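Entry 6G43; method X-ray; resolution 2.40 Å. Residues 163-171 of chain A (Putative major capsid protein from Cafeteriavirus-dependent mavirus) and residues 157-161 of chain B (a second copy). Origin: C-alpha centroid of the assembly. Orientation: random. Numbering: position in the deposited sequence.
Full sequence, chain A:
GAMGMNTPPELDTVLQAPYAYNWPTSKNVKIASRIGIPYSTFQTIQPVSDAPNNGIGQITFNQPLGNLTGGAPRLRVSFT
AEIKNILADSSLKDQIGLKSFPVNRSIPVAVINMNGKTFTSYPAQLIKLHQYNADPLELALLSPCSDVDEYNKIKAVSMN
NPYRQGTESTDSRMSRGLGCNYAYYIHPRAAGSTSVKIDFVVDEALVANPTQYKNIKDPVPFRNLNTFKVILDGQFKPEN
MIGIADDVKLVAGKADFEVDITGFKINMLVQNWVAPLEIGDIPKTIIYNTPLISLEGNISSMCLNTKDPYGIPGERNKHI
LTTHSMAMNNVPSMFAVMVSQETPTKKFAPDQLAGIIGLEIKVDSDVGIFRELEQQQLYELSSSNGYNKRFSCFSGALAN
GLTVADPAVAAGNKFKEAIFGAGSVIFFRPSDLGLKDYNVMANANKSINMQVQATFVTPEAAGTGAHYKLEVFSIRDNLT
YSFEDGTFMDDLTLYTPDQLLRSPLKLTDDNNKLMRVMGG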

ATOM      1  N   TYR A 163      17.568  -3.773  -9.717  1.00 23.75           N
ATOM      2  CA  TYR A 163      17.897  -3.681 -11.144  1.00 23.23           C
ATOM      3  C   TYR A 163      17.017  -4.564 -12.035  1.00 22.80           C
ATOM      4  O   TYR A 163      17.308  -4.720 -13.219  1.00 21.92           O
ATOM      5  CB  TYR A 163      19.390  -3.975 -11.367  1.00 23.08           C
ATOM      6  CG  TYR A 163      20.291  -3.176 -10.447  1.00 23.05           C
ATOM      7  CD1 TYR A 163      20.093  -1.804 -10.263  1.00 23.05           C
ATOM      8  CD2 TYR A 163      21.333  -3.786  -9.747  1.00 23.09           C
ATOM      9  CE1 TYR A 163      20.904  -1.069  -9.414  1.00 23.11           C
ATOM     10  CE2 TYR A 163      22.152  -3.054  -8.896  1.00 23.03           C
ATOM     11  CZ  TYR A 163      21.933  -1.695  -8.734  1.00 23.14           C
ATOM     12  OH  TYR A 163      22.721  -0.948  -7.889  1.00 22.96           O
ATOM     13  N   ARG A 164      15.936  -5.113 -11.478  1.00 22.86           N
ATOM     14  CA  ARG A 164      14.901  -5.766 -12.275  1.00 22.81           C
ATOM     15  C   ARG A 164      14.300  -4.774 -13.264  1.00 22.77           C
ATOM     16  O   ARG A 164      14.028  -3.624 -12.919  1.00 22.59           O
ATOM     17  CB  ARG A 164      13.796  -6.355 -11.391  1.00 23.22           C
ATOM     18  CG  ARG A 164      14.137  -7.719 -10.810  1.00 23.41           C
ATOM     19  CD  ARG A 164      13.164  -8.128  -9.715  1.00 23.40           C
ATOM     20  NE  ARG A 164      13.410  -9.494  -9.249  1.00 23.59           N
ATOM     21  CZ  ARG A 164      13.052 -10.613  -9.888  1.00 23.57           C
ATOM     22  NH1 ARG A 164      12.412 -10.578 -11.059  1.00 23.47           N
ATOM     23  NH2 ARG A 164      13.342 -11.791  -9.347  1.00 23.73           N
ATOM     24  N   GLN A 165      14.107  -5.231 -14.496  1.00 22.61           N
ATOM     25  CA  GLN A 165      13.510  -4.416 -15.538  1.00 22.65           C
ATOM     26  C   GLN A 165      12.025  -4.207 -15.248  1.00 22.72           C
ATOM     27  O   GLN A 165      11.449  -4.892 -14.396  1.00 22.83           O
ATOM     28  CB  GLN A 165      13.717  -5.087 -16.895  1.00 22.74           C
ATOM     29  CG  GLN A 165      15.183  -5.193 -17.309  1.00 22.71           C
ATOM     30  CD  GLN A 165      15.417  -6.196 -18.423  1.00 22.42           C
ATOM     31  OE1 GLN A 165      15.606  -5.818 -19.574  1.00 22.55           O
ATOM     32  NE2 GLN A 165      15.407  -7.478 -18.084  1.00 22.38           N
ATOM     33  N   GLY A 166      11.413  -3.262 -15.954  1.00 22.83           N
ATOM     34  CA  GLY A 166      10.004  -2.903 -15.736  1.00 23.04           C
ATOM     35  C   GLY A 166       9.067  -4.099 -15.677  1.00 23.36           C
ATOM     36  O   GLY A 166       8.293  -4.252 -14.728  1.00 23.65           O
ATOM     37  N   THR A 167       9.164  -4.954 -16.691  1.00 23.55           N
ATOM     38  CA  THR A 167       8.344  -6.160 -16.800  1.00 23.58           C
ATOM     39  C   THR A 167       8.671  -7.251 -15.769  1.00 23.88           C
ATOM     40  O   THR A 167       7.844  -8.128 -15.525  1.00 23.92           O
ATOM     41  CB  THR A 167       8.474  -6.773 -18.208  1.00 23.58           C
ATOM     42  OG1 THR A 167       9.860  -6.898 -18.550  1.00 23.13           O
ATOM     43  CG2 THR A 167       7.779  -5.901 -19.247  1.00 23.55           C
ATOM     44  N   GLU A 168       9.871  -7.204 -15.188  1.00 24.59           N
ATOM     45  CA  GLU A 168      10.328  -8.192 -14.201  1.00 24.91           C
ATOM     46  C   GLU A 168      10.219  -7.726 -12.741  1.00 24.61           C
ATOM     47  O   GLU A 168      10.533  -8.499 -11.835  1.00 24.37           O
ATOM     48  CB  GLU A 168      11.781  -8.594 -14.500  1.00 25.35           C
ATOM     49  CG  GLU A 168      12.111  -8.806 -15.976  1.00 25.79           C
ATOM     50  CD  GLU A 168      11.148  -9.739 -16.688  1.00 26.17           C
ATOM     51  OE1 GLU A 168      10.873 -10.839 -16.161  1.00 26.90           O
ATOM     52  OE2 GLU A 168      10.667  -9.374 -17.779  1.00 26.65           O
ATOM     53  N   SER A 169       9.777  -6.485 -12.522  1.00 24.63           N
ATOM     54  CA  SER A 169       9.655  -5.895 -11.181  1.00 24.71           C
ATOM     55  C   SER A 169       8.246  -6.048 -10.618  1.00 24.50           C
ATOM     56  O   SER A 169       7.265  -5.951 -11.360  1.00 23.96           O
ATOM     57  CB  SER A 169       9.998  -4.403 -11.227  1.00 24.98           C
ATOM     58  OG  SER A 169      11.301  -4.194 -11.741  1.00 25.51           O
ATOM     59  N   THR A 170       8.158  -6.286  -9.308  1.00 24.47           N
ATOM     60  CA  THR A 170       6.875  -6.328  -8.593  1.00 24.70           C
ATOM     61  C   THR A 170       6.201  -4.955  -8.592  1.00 24.79           C
ATOM     62  O   THR A 170       4.972  -4.851  -8.648  1.00 24.47           O
ATOM     63  CB  THR A 170       7.054  -6.799  -7.135  1.00 24.59           C
ATOM     64  OG1 THR A 170       8.047  -5.996  -6.486  1.00 24.67           O
ATOM     65  CG2 THR A 170       7.479  -8.262  -7.086  1.00 24.45           C
ATOM     66  N   ASP A 171       7.028  -3.914  -8.527  1.00 25.03           N
ATOM     67  CA  ASP A 171       6.591  -2.529  -8.633  1.00 25.29           C
ATOM     68  C   ASP A 171       7.694  -1.773  -9.380  1.00 25.31           C
ATOM     69  O   ASP A 171       8.779  -1.568  -8.840  1.00 25.59           O
ATOM     70  CB  ASP A 171       6.365  -1.958  -7.228  1.00 25.30           C
ATOM     71  CG  ASP A 171       5.701  -0.590  -7.233  1.00 25.47           C
ATOM     72  OD1 ASP A 171       5.715   0.110  -8.270  1.00 25.28           O
ATOM     73  OD2 ASP A 171       5.167  -0.204  -6.174  1.00 26.07           O
TER
ATOM     74  N   VAL B 157       5.909 -15.298 -17.759  1.00 26.51           N
ATOM     75  CA  VAL B 157       6.947 -14.975 -16.764  1.00 26.70           C
ATOM     76  C   VAL B 157       6.832 -13.576 -16.138  1.00 26.80           C
ATOM     77  O   VAL B 157       7.188 -13.408 -14.971  1.00 27.18           O
ATOM     78  CB  VAL B 157       8.390 -15.171 -17.313  1.00 26.57           C
ATOM     79  CG1 VAL B 157       8.599 -16.612 -17.758  1.00 26.82           C
ATOM     80  CG2 VAL B 157       8.723 -14.193 -18.441  1.00 26.63           C
ATOM     81  N   SER B 158       6.353 -12.591 -16.905  1.00 26.51           N
ATOM     82  CA  SER B 158       6.242 -11.196 -16.442  1.00 26.55           C
ATOM     83  C   SER B 158       5.650 -11.107 -15.030  1.00 26.60           C
ATOM     84  O   SER B 158       4.662 -11.779 -14.722  1.00 26.51           O
ATOM     85  CB  SER B 158       5.393 -10.365 -17.412  1.00 26.47           C
ATOM     86  OG  SER B 158       5.998 -10.282 -18.692  1.00 26.52           O
HETATM   87  N   MSE B 159       6.267 -10.281 -14.188  1.00 26.39           N
HETATM   88  CA  MSE B 159       6.020 -10.296 -12.742  1.00 26.79           C
HETATM   89  C   MSE B 159       4.610  -9.910 -12.383  1.00 26.89           C
HETATM   90  O   MSE B 159       3.993 -10.559 -11.538  1.00 26.81           O
HETATM   91  CB  MSE B 159       7.039  -9.377 -12.065  1.00 27.17           C
HETATM   92  CG  MSE B 159       7.005  -9.391 -10.536  1.00 27.69           C
HETATM   93 SE   MSE B 159       7.329 -11.182  -9.797  1.00 28.20          SE
HETATM   94  CE  MSE B 159       9.297 -11.174  -9.882  1.00 28.17           C
ATOM     95  N   ASN B 160       4.088  -8.865 -13.026  1.00 27.25           N
ATOM     96  CA  ASN B 160       2.690  -8.439 -12.847  1.00 27.50           C
ATOM     97  C   ASN B 160       1.811  -8.852 -14.034  1.00 27.28           C
ATOM     98  O   ASN B 160       0.928  -8.098 -14.465  1.00 27.22           O
ATOM     99  CB  ASN B 160       2.627  -6.923 -12.620  1.00 27.81           C
ATOM    100  CG  ASN B 160       3.329  -6.493 -11.343  1.00 28.13           C
ATOM    101  OD1 ASN B 160       3.571  -7.302 -10.448  1.00 28.63           O
ATOM    102  ND2 ASN B 160       3.649  -5.206 -11.251  1.00 28.39           N
ATOM    103  N   ASN B 161       2.056 -10.058 -14.547  1.00 26.82           N
ATOM    104  CA  ASN B 161       1.226 -10.675 -15.579  1.00 26.30           C
ATOM    105  C   ASN B 161      -0.202 -10.786 -15.029  1.00 25.92           C
ATOM    106  O   ASN B 161      -0.426 -11.492 -14.046  1.00 25.84           O
ATOM    107  CB  ASN B 161       1.808 -12.052 -15.959  1.00 26.08           C
ATOM    108  CG  ASN B 161       0.825 -12.953 -16.697  1.00 25.83           C
ATOM    109  OD1 ASN B 161      -0.126 -12.494 -17.328  1.00 25.70           O
ATOM    110  ND2 ASN B 161       1.065 -14.257 -16.624  1.00 25.67           N
TER

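Two loop segments from two copies of the capsid protein meet around one selenomethionine, burying 361 Å² in total. Neither contains a regular helix or strand; the closest CA pair is Glu A168 and Met B159, 5.0 Å apart (CA to CA). Met B159 N donates to Thr A167 O (3.0 Å, 166° at the hydrogen), and Ser B158 CA approaches the same carbonyl oxygen at 3.6 Å. A type I turn from Ser B158 to Asn B161, closed by Asn B161 N to Ser B158 O (3.1 Å), carries Met B159 and Asn B160 at its two central positions.

Met B159 points toward chain A and has the largest covered area. Its t, p, p rotamer folds the chain back along the partner backbone: CB is 3.5 Å from Ser A169 O, CG is 3.5 Å from Thr A170 N and 3.7 Å from Thr A170 CG2, and the terminal CE is 3.5 Å from Glu A168 O. CE also lies over one face of the Arg A164 guanidinium, 3.4 Å from NH1, a van der Waals contact between a methyl and the flat face of the charged group. Arg A164 is extended through chi2 and chi3 (both t), then bends at chi4 (-77°); NH1 donates to Glu A168 O (2.9 Å), which helps hold that face against the methyl.

Asn B160, with chi1 m, starts sideways but brings its amide nearer, so that ND2 donates to Thr A170 O (2.9 Å, 160°).

Side chains on chain A also brace their own loop. Glu A168 curls through m, m and a chi3 of -49°, bringing OE2 within 2.7 Å of Thr A167 OG1, which in its p rotamer donates to it. Ser A169, pointing away from chain B, uses chi1 m to donate from OG to Gln A165 O (2.7 Å); that carbonyl also accepts from Glu A168 N (2.9 Å), so one oxygen receives both a side-chain and a backbone donor.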